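Probable transcriptional regulatory protein NarL (Mycobacterium tuberculosis, PDB 3EUL) probably regulates genes of aerobic nitrate metabolism by binding promoters together with DevR once its receiver domain, the part in this chain, is phosphorylated. Local coordinates at residues L26-V31 and E46-A51; V32-L37 and S120-I125; A52-I57 and A81-Y86; L67-R70 and G76-V79. One frame throughout, in Å; residues are numbered along the deposited sequence.

In the fold
All four contacts belong to one receiver domain, whose parallel sheet runs in the strand order 41-47, 16-21, 64-68, 91-96, 114-117. Contacts 1 and 2 share helix 25-38, their centres about 13 Å apart, and their segments alternate along the chain. Contacts 3 and 4 share helix 76-85, with centres about 10 Å apart, and contact 4 falls within the chain span bridged by contact 3. Contact 2 lies across the chain's centre from contacts 3 and 4, about 23 Å from contact 3 between centres. Contact 1 reaches both ways: Glu46 touches Val32, and Ala47 packs on helix 50-60 of contact 3. Helices on both faces thus meet the sheet that carries Asp68, the probable phosphorylation site.

Contact 1: residues L26-V31 and E46-A51; sequences LFREGV and EADDGA
With CG anti to the backbone N (chi1 -156°) and a bend at chi3, Arg28 swings its guanidinium off helix 25-38 toward the end of strand 41-47, where Glu46 extends an almost straight chain beyond CG to meet it. The result is a salt bridge: Arg28 NE donates to Glu46 OE1 over 3.2 Å at an N-H...O angle of 156°. The carboxylate oxygen lies in the guanidinium plane and receives the proton on its anti lone pair, although the two flat groups are turned 41° from each other.

The aliphatic part of the arginine takes part as well, since Arg28 CD rests 3.5 Å from Ala47 O. Further along, Arg28 NH1 comes within 3.7 Å of Asp48 CB. Asp48 OD2 stands well out of the guanidinium plane, so it can contribute only by charge, and probably modestly. NH1 also donates to Asp22 O.

From the helix that connects the two strands, Arg28 therefore links the loop after strand 16-21 with the end of strand 41-47, in the first beta-alpha-beta unit of the CheY-like receiver fold (strand 16-21, helix 25-38, strand 41-47).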
loop_
_atom_site.group_PDB
_atom_site.type_symbol
_atom_site.label_atom_id
_atom_site.label_comp_id
_atom_site.label_asym_id
_atom_site.label_seq_id
_atom_site.Cartn_x
_atom_site.Cartn_y
_atom_site.Cartn_z
ATOM N N LEU A 26 -7.969 -11.844 -6.261
ATOM C CA LEU A 26 -8.065 -11.283 -7.615
ATOM C C LEU A 26 -7.780 -9.776 -7.717
ATOM O O LEU A 26 -7.232 -9.318 -8.709
ATOM C CB LEU A 26 -9.427 -11.607 -8.191
ATOM C CG LEU A 26 -9.691 -13.105 -8.425
ATOM C CD1 LEU A 26 -11.063 -13.308 -9.036
ATOM C CD2 LEU A 26 -8.625 -13.718 -9.308
ATOM N N PHE A 27 -8.130 -9.000 -6.693
ATOM C CA PHE A 27 -7.693 -7.604 -6.663
ATOM C C PHE A 27 -6.194 -7.513 -6.456
ATOM O O PHE A 27 -5.527 -6.779 -7.154
ATOM C CB PHE A 27 -8.386 -6.752 -5.597
ATOM C CG PHE A 27 -8.137 -5.292 -5.798
ATOM C CD1 PHE A 27 -8.932 -4.560 -6.662
ATOM C CD2 PHE A 27 -7.060 -4.664 -5.190
ATOM C CE1 PHE A 27 -8.685 -3.218 -6.881
ATOM C CE2 PHE A 27 -6.796 -3.310 -5.426
ATOM C CZ PHE A 27 -7.606 -2.599 -6.275
ATOM N N ARG A 28 -5.670 -8.249 -5.483
ATOM C CA ARG A 28 -4.218 -8.296 -5.265
ATOM C C ARG A 28 -3.432 -8.726 -6.529
ATOM O O ARG A 28 -2.470 -8.058 -6.940
ATOM C CB ARG A 28 -3.893 -9.205 -4.090
ATOM C CG ARG A 28 -2.530 -8.869 -3.438
ATOM C CD ARG A 28 -2.210 -9.773 -2.281
ATOM N NE ARG A 28 -2.313 -11.194 -2.597
ATOM C CZ ARG A 28 -3.259 -12.048 -2.179
ATOM N NH1 ARG A 28 -4.279 -11.685 -1.401
ATOM N NH2 ARG A 28 -3.193 -13.307 -2.569
ATOM N N GLU A 29 -3.864 -9.815 -7.152
ATOM C CA GLU A 29 -3.226 -10.287 -8.398
ATOM C C GLU A 29 -3.258 -9.197 -9.484
ATOM O O GLU A 29 -2.296 -9.015 -10.235
ATOM C CB GLU A 29 -3.902 -11.556 -8.906
ATOM C CG GLU A 29 -3.531 -12.821 -8.124
ATOM C CD GLU A 29 -4.332 -14.036 -8.572
ATOM O OE1 GLU A 29 -4.870 -14.012 -9.712
ATOM O OE2 GLU A 29 -4.421 -15.018 -7.789
ATOM N N GLY A 30 -4.362 -8.459 -9.527
ATOM C CA GLY A 30 -4.565 -7.433 -10.538
ATOM C C GLY A 30 -3.611 -6.280 -10.339
ATOM O O GLY A 30 -3.044 -5.782 -11.292
ATOM N N VAL A 31 -3.438 -5.866 -9.077
ATOM C CA VAL A 31 -2.481 -4.835 -8.717
ATOM C C VAL A 31 -1.032 -5.285 -9.001
ATOM O O VAL A 31 -0.236 -4.539 -9.572
ATOM C CB VAL A 31 -2.616 -4.466 -7.227
ATOM C CG1 VAL A 31 -1.482 -3.494 -6.791
ATOM C CG2 VAL A 31 -3.974 -3.844 -6.956
ATOM N N GLU A 46 3.767 -9.983 -0.950
ATOM C CA GLU A 46 2.312 -9.871 -0.947
ATOM C C GLU A 46 1.740 -10.437 0.344
ATOM O O GLU A 46 2.216 -11.478 0.789
ATOM C CB GLU A 46 1.756 -10.747 -2.050
ATOM C CG GLU A 46 2.150 -10.343 -3.436
ATOM C CD GLU A 46 1.543 -11.260 -4.493
ATOM O OE1 GLU A 46 0.319 -11.537 -4.397
ATOM O OE2 GLU A 46 2.309 -11.702 -5.401
ATOM N N ALA A 47 0.695 -9.814 0.887
ATOM C CA ALA A 47 0.066 -10.258 2.133
ATOM C C ALA A 47 -1.443 -10.226 1.970
ATOM O O ALA A 47 -1.967 -9.414 1.217
ATOM C CB ALA A 47 0.465 -9.342 3.295
ATOM N N ASP A 48 -2.141 -11.092 2.693
ATOM C CA ASP A 48 -3.588 -11.007 2.756
ATOM C C ASP A 48 -4.094 -10.655 4.133
ATOM O O ASP A 48 -5.300 -10.669 4.353
ATOM C CB ASP A 48 -4.251 -12.280 2.212
ATOM C CG ASP A 48 -3.540 -13.535 2.642
ATOM O OD1 ASP A 48 -3.540 -13.816 3.863
ATOM O OD2 ASP A 48 -2.974 -14.230 1.756
ATOM N N ASP A 49 -3.205 -10.301 5.057
ATOM C CA ASP A 49 -3.662 -9.704 6.308
ATOM C C ASP A 49 -2.663 -8.691 6.843
ATOM O O ASP A 49 -1.513 -8.640 6.393
ATOM C CB ASP A 49 -3.989 -10.771 7.337
ATOM C CG ASP A 49 -2.784 -11.472 7.847
ATOM O OD1 ASP A 49 -2.241 -11.025 8.887
ATOM O OD2 ASP A 49 -2.380 -12.471 7.213
ATOM N N GLY A 50 -3.128 -7.844 7.752
ATOM C CA GLY A 50 -2.354 -6.652 8.075
ATOM C C GLY A 50 -1.082 -6.960 8.839
ATOM O O GLY A 50 -0.091 -6.256 8.695
ATOM N N ALA A 51 -1.120 -7.969 9.697
ATOM C CA ALA A 51 0.027 -8.245 10.572
ATOM C C ALA A 51 1.157 -8.794 9.711
ATOM O O ALA A 51 2.332 -8.489 9.926
ATOM C CB ALA A 51 -0.345 -9.226 11.681
#

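Contact 2: residues V32-L37 and S120-I125; sequences VRALSL and STRTEI
Ala34 and Arg122 meet methyl against methylene: Ala34 CB points at the other helix and lies 3.8 Å from Arg122 CG, the part of the arginine that makes the contact. The closeness of the backbones fits so small a side chain, for the CA atoms of Ala34 and Arg122 are 5.7 Å apart. A chi1 of -167° turns the arginine chain away from its own nitrogen and sets CG against the alanine methyl, before a bend at chi3 carries the charged end onward. That end comes near Arg33, where the NH1 atoms of Arg33 and Arg122 are separated by 5.5 Å; two like charges at this range would be expected to repel weakly.

Deeper in, two buried aliphatic side chains meet. The end of Leu35 comes nearer the other segment than its start does, and Leu35 CD2 reaches Ile125 CG2 at 4.4 Å, a loose approach. Leu35 also touches Val126 and Val129 of helix 122-134, and Val18 and Val20 of strand 16-21, which places it between helix and sheet.

The start of helix 122-134 is fixed by reciprocal bonds: Glu124 N donates to Thr121 OG1 (3.1 Å), and Thr121 N donates to Glu124 OE1 (2.8 Å, 166°). The carboxylate oxygen is met on its anti side, 22° out of plane. This is a capping box, and it sets the first turn of the last helix of the receiver domain where it packs against helix 25-38, the pair of helices covering one face of the domain's parallel sheet.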
loop_
_atom_site.group_PDB
_atom_site.type_symbol
_atom_site.label_atom_id
_atom_site.label_comp_id
_atom_site.label_asym_id
_atom_site.label_seq_id
_atom_site.Cartn_x
_atom_site.Cartn_y
_atom_site.Cartn_z
ATOM N N VAL A 32 -0.701 -6.497 -8.584
ATOM C CA VAL A 32 0.650 -7.011 -8.743
ATOM C C VAL A 32 0.991 -7.091 -10.232
ATOM O O VAL A 32 2.085 -6.744 -10.622
ATOM C CB VAL A 32 0.841 -8.354 -8.074
ATOM C CG1 VAL A 32 2.164 -8.986 -8.508
ATOM C CG2 VAL A 32 0.759 -8.199 -6.512
ATOM N N ARG A 33 0.046 -7.513 -11.050
ATOM C CA ARG A 33 0.295 -7.560 -12.494
ATOM C C ARG A 33 0.490 -6.184 -13.111
ATOM O O ARG A 33 1.428 -5.992 -13.894
ATOM C CB ARG A 33 -0.828 -8.290 -13.213
ATOM C CG ARG A 33 -0.370 -8.933 -14.480
ATOM C CD ARG A 33 -1.227 -10.121 -14.760
ATOM N NE ARG A 33 -1.232 -10.539 -16.154
ATOM C CZ ARG A 33 -1.825 -9.862 -17.134
ATOM N NH1 ARG A 33 -2.442 -8.692 -16.913
ATOM N NH2 ARG A 33 -1.795 -10.348 -18.354
ATOM N N ALA A 34 -0.385 -5.246 -12.786
ATOM C CA ALA A 34 -0.220 -3.823 -13.205
ATOM C C ALA A 34 1.153 -3.274 -12.873
ATOM O O ALA A 34 1.815 -2.649 -13.720
ATOM C CB ALA A 34 -1.273 -2.927 -12.559
ATOM N N LEU A 35 1.585 -3.469 -11.620
ATOM C CA LEU A 35 2.885 -2.948 -11.210
ATOM C C LEU A 35 4.032 -3.659 -11.949
ATOM O O LEU A 35 4.933 -3.016 -12.500
ATOM C CB LEU A 35 3.027 -3.044 -9.679
ATOM C CG LEU A 35 2.032 -2.246 -8.839
ATOM C CD1 LEU A 35 2.206 -2.517 -7.306
ATOM C CD2 LEU A 35 2.117 -0.779 -9.169
ATOM N N SER A 36 3.982 -4.981 -11.982
ATOM C CA SER A 36 5.026 -5.780 -12.585
ATOM C C SER A 36 5.147 -5.518 -14.093
ATOM O O SER A 36 6.256 -5.408 -14.625
ATOM C CB SER A 36 4.747 -7.270 -12.301
ATOM O OG SER A 36 4.891 -7.531 -10.902
ATOM N N LEU A 37 4.007 -5.394 -14.763
ATOM C CA LEU A 37 3.982 -5.166 -16.205
ATOM C C LEU A 37 4.354 -3.734 -16.609
ATOM O O LEU A 37 4.615 -3.512 -17.777
ATOM C CB LEU A 37 2.619 -5.538 -16.786
ATOM C CG LEU A 37 2.322 -7.038 -16.822
ATOM C CD1 LEU A 37 0.935 -7.283 -17.463
ATOM C CD2 LEU A 37 3.375 -7.824 -17.573
ATOM N N SER A 120 -9.568 2.963 -9.356
ATOM C CA SER A 120 -8.384 3.405 -10.078
ATOM C C SER A 120 -8.046 2.495 -11.249
ATOM O O SER A 120 -8.245 1.284 -11.197
ATOM C CB SER A 120 -7.181 3.489 -9.130
ATOM O OG SER A 120 -7.480 4.326 -8.024
ATOM N N THR A 121 -7.539 3.110 -12.313
ATOM C CA THR A 121 -7.075 2.392 -13.477
ATOM C C THR A 121 -5.681 1.826 -13.276
ATOM O O THR A 121 -4.968 2.189 -12.356
ATOM C CB THR A 121 -7.018 3.318 -14.691
ATOM O OG1 THR A 121 -6.077 4.370 -14.444
ATOM C CG2 THR A 121 -8.394 3.910 -14.993
ATOM N N ARG A 122 -5.300 0.949 -14.187
ATOM C CA ARG A 122 -3.952 0.391 -14.249
ATOM C C ARG A 122 -2.873 1.485 -14.217
ATOM O O ARG A 122 -1.963 1.431 -13.388
ATOM C CB ARG A 122 -3.840 -0.422 -15.533
ATOM C CG ARG A 122 -2.667 -1.305 -15.647
ATOM C CD ARG A 122 -2.973 -2.391 -16.681
ATOM N NE ARG A 122 -2.430 -2.098 -17.999
ATOM C CZ ARG A 122 -2.741 -2.782 -19.099
ATOM N NH1 ARG A 122 -3.611 -3.790 -19.054
ATOM N NH2 ARG A 122 -2.175 -2.471 -20.249
ATOM N N THR A 123 -2.980 2.493 -15.089
ATOM C CA THR A 123 -1.928 3.523 -15.155
ATOM C C THR A 123 -1.999 4.455 -13.936
ATOM O O THR A 123 -0.964 4.864 -13.432
ATOM C CB THR A 123 -1.935 4.348 -16.479
ATOM O OG1 THR A 123 -3.191 4.999 -16.620
ATOM C CG2 THR A 123 -1.645 3.461 -17.736
ATOM N N GLU A 124 -3.204 4.744 -13.453
ATOM C CA GLU A 124 -3.381 5.515 -12.210
ATOM C C GLU A 124 -2.676 4.915 -10.989
ATOM O O GLU A 124 -2.039 5.629 -10.254
ATOM C CB GLU A 124 -4.859 5.695 -11.873
ATOM C CG GLU A 124 -5.554 6.780 -12.686
ATOM C CD GLU A 124 -7.030 6.866 -12.381
ATOM O OE1 GLU A 124 -7.632 5.844 -11.976
ATOM O OE2 GLU A 124 -7.601 7.952 -12.577
ATOM N N ILE A 125 -2.782 3.603 -10.788
ATOM C CA ILE A 125 -2.130 2.947 -9.642
ATOM C C ILE A 125 -0.629 2.908 -9.778
ATOM O O ILE A 125 0.096 3.143 -8.793
ATOM C CB ILE A 125 -2.669 1.523 -9.450
ATOM C CG1 ILE A 125 -4.151 1.591 -9.097
ATOM C CG2 ILE A 125 -1.913 0.802 -8.354
ATOM C CD1 ILE A 125 -4.959 0.505 -9.730
#

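Contact 3: residues A52-I57 and A81-Y86; sequences AALELI and AAVRSY
Leu54 sets the contact, sending its two methyl groups across to helix 76-85. Its chi1 of 178° directs the branch point out toward the neighbouring helix, from which CD1 and CD2 reach Val83 and Ala82. Leu54 CD2 meets Ala82 CB at 4.0 Å and Leu54 CD1 lies 3.9 Å from Val83 CG2. CD1 is also within 4.1 Å of Ala82 CB, so the alanine methyl touches both arms of the leucine fork. Leu54 and Val83 lie side by side, pointing opposite ways, so their contact is made alongside. Met74, in the loop before helix 76-85, touches Leu54 too.

The helices that these residues belong to pack on the same face of the central sheet in the CheY-like receiver fold. Their short segments run in the same general direction, inclined by 28°, with a closest axis approach of 10.8 Å. That spacing leaves the interface to side chains, and no hydrogen bond spans it.

One turn on from Leu54, Ile57 adds a second apolar layer, closer to the sheet. Its CG2 touches Val83 CG2 at 3.9 Å, and Ile57 CD1 reaches the same valine methyl at 4.1 Å. Here the isoleucine stands roughly perpendicular to the valine. Val83 CG2 is thus shared, with Leu54 CD1 and Ile57 CG2 at equal distances from it. Beneath, Ile57 rests on Ala65 of strand 64-68 and on Thr90, just before strand 91-96.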
loop_
_atom_site.group_PDB
_atom_site.type_symbol
_atom_site.label_atom_id
_atom_site.label_comp_id
_atom_site.label_asym_id
_atom_site.label_seq_id
_atom_site.Cartn_x
_atom_site.Cartn_y
_atom_site.Cartn_z
ATOM N N ALA A 52 0.778 -9.587 8.709
ATOM C CA ALA A 52 1.691 -10.132 7.751
ATOM C C ALA A 52 2.289 -9.034 6.846
ATOM O O ALA A 52 3.461 -9.086 6.491
ATOM C CB ALA A 52 0.967 -11.224 6.889
ATOM N N ALA A 53 1.459 -8.086 6.441
ATOM C CA ALA A 53 1.896 -6.912 5.690
ATOM C C ALA A 53 2.928 -6.135 6.480
ATOM O O ALA A 53 3.962 -5.721 5.956
ATOM C CB ALA A 53 0.669 -6.011 5.380
ATOM N N LEU A 54 2.670 -5.938 7.751
ATOM C CA LEU A 54 3.636 -5.223 8.589
ATOM C C LEU A 54 4.982 -5.970 8.704
ATOM O O LEU A 54 6.066 -5.366 8.633
ATOM C CB LEU A 54 3.030 -4.981 9.955
ATOM C CG LEU A 54 3.953 -4.290 10.942
ATOM C CD1 LEU A 54 4.370 -2.933 10.436
ATOM C CD2 LEU A 54 3.277 -4.183 12.300
ATOM N N GLU A 55 4.906 -7.285 8.856
ATOM C CA GLU A 55 6.104 -8.078 8.936
ATOM C C GLU A 55 6.889 -8.043 7.641
ATOM O O GLU A 55 8.110 -7.975 7.693
ATOM C CB GLU A 55 5.784 -9.512 9.347
ATOM C CG GLU A 55 7.015 -10.341 9.624
ATOM C CD GLU A 55 7.837 -9.900 10.851
ATOM O OE1 GLU A 55 7.285 -9.363 11.853
ATOM O OE2 GLU A 55 9.067 -10.148 10.822
ATOM N N LEU A 56 6.208 -8.080 6.481
ATOM C CA LEU A 56 6.895 -7.977 5.211
ATOM C C LEU A 56 7.560 -6.624 5.038
ATOM O O LEU A 56 8.636 -6.517 4.430
ATOM C CB LEU A 56 5.940 -8.183 4.038
ATOM C CG LEU A 56 5.473 -9.589 3.687
ATOM C CD1 LEU A 56 4.418 -9.462 2.627
ATOM C CD2 LEU A 56 6.594 -10.504 3.179
ATOM N N ILE A 57 6.895 -5.580 5.539
ATOM C CA ILE A 57 7.464 -4.235 5.491
ATOM C C ILE A 57 8.739 -4.189 6.345
ATOM O O ILE A 57 9.759 -3.638 5.915
ATOM C CB ILE A 57 6.418 -3.156 5.910
ATOM C CG1 ILE A 57 5.295 -3.080 4.861
ATOM C CG2 ILE A 57 7.068 -1.769 6.096
ATOM C CD1 ILE A 57 4.029 -2.350 5.331
ATOM N N ALA A 81 0.371 3.528 10.905
ATOM C CA ALA A 81 0.780 4.057 12.221
ATOM C C ALA A 81 2.038 3.397 12.786
ATOM O O ALA A 81 2.935 4.078 13.336
ATOM C CB ALA A 81 -0.389 3.866 13.234
ATOM N N ALA A 82 2.059 2.064 12.704
ATOM C CA ALA A 82 3.125 1.228 13.189
ATOM C C ALA A 82 4.421 1.481 12.409
ATOM O O ALA A 82 5.478 1.592 13.011
ATOM C CB ALA A 82 2.710 -0.281 13.085
ATOM N N VAL A 83 4.325 1.567 11.081
ATOM C CA VAL A 83 5.480 1.859 10.214
ATOM C C VAL A 83 6.111 3.206 10.554
ATOM O O VAL A 83 7.326 3.296 10.777
ATOM C CB VAL A 83 5.096 1.760 8.687
ATOM C CG1 VAL A 83 6.271 2.239 7.764
ATOM C CG2 VAL A 83 4.710 0.305 8.348
ATOM N N ARG A 84 5.285 4.226 10.684
ATOM C CA ARG A 84 5.740 5.541 11.141
ATOM C C ARG A 84 6.331 5.443 12.570
ATOM O O ARG A 84 7.438 5.919 12.808
ATOM C CB ARG A 84 4.596 6.586 11.036
ATOM C CG ARG A 84 4.993 7.999 11.517
ATOM C CD ARG A 84 3.906 8.997 11.206
ATOM N NE ARG A 84 2.788 8.823 12.124
ATOM C CZ ARG A 84 1.691 9.576 12.133
ATOM N NH1 ARG A 84 0.741 9.343 13.038
ATOM N NH2 ARG A 84 1.543 10.555 11.244
ATOM N N SER A 85 5.645 4.769 13.499
ATOM C CA SER A 85 6.165 4.588 14.879
ATOM C C SER A 85 7.537 3.913 14.926
ATOM O O SER A 85 8.391 4.299 15.726
ATOM C CB SER A 85 5.189 3.767 15.766
ATOM O OG SER A 85 5.639 2.409 15.838
ATOM N N TYR A 86 7.724 2.886 14.102
ATOM C CA TYR A 86 9.013 2.200 13.922
ATOM C C TYR A 86 10.052 3.003 13.135
ATOM O O TYR A 86 11.167 2.548 12.962
ATOM C CB TYR A 86 8.818 0.881 13.164
ATOM C CG TYR A 86 8.342 -0.274 13.998
ATOM C CD1 TYR A 86 9.196 -0.888 14.900
ATOM C CD2 TYR A 86 7.053 -0.795 13.850
ATOM C CE1 TYR A 86 8.778 -1.976 15.657
ATOM C CE2 TYR A 86 6.618 -1.874 14.608
ATOM C CZ TYR A 86 7.490 -2.465 15.509
ATOM O OH TYR A 86 7.104 -3.549 16.278
#

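Contact 4: residues L67-R70 and G76-V79; sequences LDYR and GAQV
The connection from strand 64-68 to helix 76-85 opens a beta-alpha-beta unit of the receiver domain, and it follows directly on Asp68, by similarity the aspartate that is phosphorylated; no phosphoryl group is present here. Tyr69 and Gly76 close this loop. Gly76 N donates to Tyr69 O over 2.8 Å with a nearly straight N-H...O angle of 170°, the donor tilted 32° from the carbonyl plane, so the first residue of the helix is bonded to the residue just after the strand.

The backbones come near at this point, the CA atoms of Tyr69 and Gly76 being 4.2 Å apart. Gly76 CA also lies 3.8 Å from Asp68 O. The CB of Asp68 points away from the helix; its side chain touches Asp22, and Asp68 OD1 makes a long, weak ion pair with Lys118.

A chi1 of 176° swings the Tyr69 ring opposite the backbone nitrogen, and this carries it alongside the first helical turn. Ala77 CB sits at the ring edge, near its plane, 4.0 Å from Tyr69 CE1; Leu94 and Ser96 of strand 91-96 also touch the tyrosine.

On the inner side Leu67 lies nearly square to Val79, between sheet and helix. Leu67 CD1 approaches Val79 CB at 4.0 Å and presses closest on Val79 CG1, at 3.7 Å.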
loop_
_atom_site.group_PDB
_atom_site.type_symbol
_atom_site.label_atom_id
_atom_site.label_comp_id
_atom_site.label_asym_id
_atom_site.label_seq_id
_atom_site.Cartn_x
_atom_site.Cartn_y
_atom_site.Cartn_z
ATOM N N LEU A 67 -1.612 -0.975 0.397
ATOM C CA LEU A 67 -2.398 -1.840 1.269
ATOM C C LEU A 67 -3.892 -1.516 1.290
ATOM O O LEU A 67 -4.292 -0.351 1.356
ATOM C CB LEU A 67 -1.914 -1.688 2.695
ATOM C CG LEU A 67 -0.440 -1.922 2.979
ATOM C CD1 LEU A 67 -0.173 -1.734 4.467
ATOM C CD2 LEU A 67 -0.060 -3.305 2.503
ATOM N N ASP A 68 -4.722 -2.547 1.218
ATOM C CA ASP A 68 -6.158 -2.337 1.378
ATOM C C ASP A 68 -6.411 -1.710 2.736
ATOM O O ASP A 68 -5.803 -2.101 3.723
ATOM C CB ASP A 68 -6.878 -3.678 1.211
ATOM C CG ASP A 68 -8.381 -3.593 1.366
ATOM O OD1 ASP A 68 -9.027 -2.622 0.951
ATOM O OD2 ASP A 68 -8.924 -4.574 1.901
ATOM N N TYR A 69 -7.313 -0.741 2.809
ATOM C CA TYR A 69 -7.653 -0.149 4.096
ATOM C C TYR A 69 -8.189 -1.228 5.067
ATOM O O TYR A 69 -7.805 -1.258 6.216
ATOM C CB TYR A 69 -8.641 1.011 3.917
ATOM C CG TYR A 69 -9.083 1.583 5.211
ATOM C CD1 TYR A 69 -8.202 2.234 6.037
ATOM C CD2 TYR A 69 -10.399 1.452 5.634
ATOM C CE1 TYR A 69 -8.613 2.749 7.252
ATOM C CE2 TYR A 69 -10.814 1.957 6.839
ATOM C CZ TYR A 69 -9.932 2.583 7.649
ATOM O OH TYR A 69 -10.368 3.139 8.832
ATOM N N ARG A 70 -9.019 -2.129 4.577
ATOM C CA ARG A 70 -9.642 -3.156 5.400
ATOM C C ARG A 70 -8.956 -4.520 5.325
ATOM O O ARG A 70 -9.570 -5.548 5.067
ATOM C CB ARG A 70 -11.133 -3.268 5.077
ATOM C CG ARG A 70 -11.937 -2.113 5.708
ATOM C CD ARG A 70 -12.507 -2.506 7.064
ATOM N NE ARG A 70 -13.582 -3.460 6.811
ATOM C CZ ARG A 70 -14.469 -3.911 7.688
ATOM N NH1 ARG A 70 -14.454 -3.525 8.953
ATOM N NH2 ARG A 70 -15.373 -4.788 7.277
ATOM N N GLY A 76 -5.302 -1.147 7.398
ATOM C CA GLY A 76 -4.299 -0.336 6.688
ATOM C C GLY A 76 -3.758 0.860 7.458
ATOM O O GLY A 76 -2.575 1.186 7.347
ATOM N N ALA A 77 -4.603 1.537 8.230
ATOM C CA ALA A 77 -4.164 2.716 9.025
ATOM C C ALA A 77 -3.355 2.331 10.242
ATOM O O ALA A 77 -2.437 3.074 10.611
ATOM C CB ALA A 77 -5.366 3.596 9.440
ATOM N N GLN A 78 -3.715 1.211 10.886
ATOM C CA GLN A 78 -2.912 0.642 11.973
ATOM C C GLN A 78 -1.511 0.261 11.482
ATOM O O GLN A 78 -0.514 0.550 12.152
ATOM C CB GLN A 78 -3.590 -0.568 12.615
ATOM C CG GLN A 78 -4.947 -0.255 13.148
ATOM C CD GLN A 78 -5.568 -1.431 13.859
ATOM O OE1 GLN A 78 -5.988 -2.394 13.229
ATOM N NE2 GLN A 78 -5.629 -1.353 15.183
ATOM N N VAL A 79 -1.425 -0.348 10.316
ATOM C CA VAL A 79 -0.113 -0.640 9.751
ATOM C C VAL A 79 0.634 0.645 9.453
ATOM O O VAL A 79 1.814 0.731 9.790
ATOM C CB VAL A 79 -0.175 -1.497 8.453
ATOM C CG1 VAL A 79 1.255 -1.734 7.868
ATOM C CG2 VAL A 79 -0.876 -2.815 8.679
#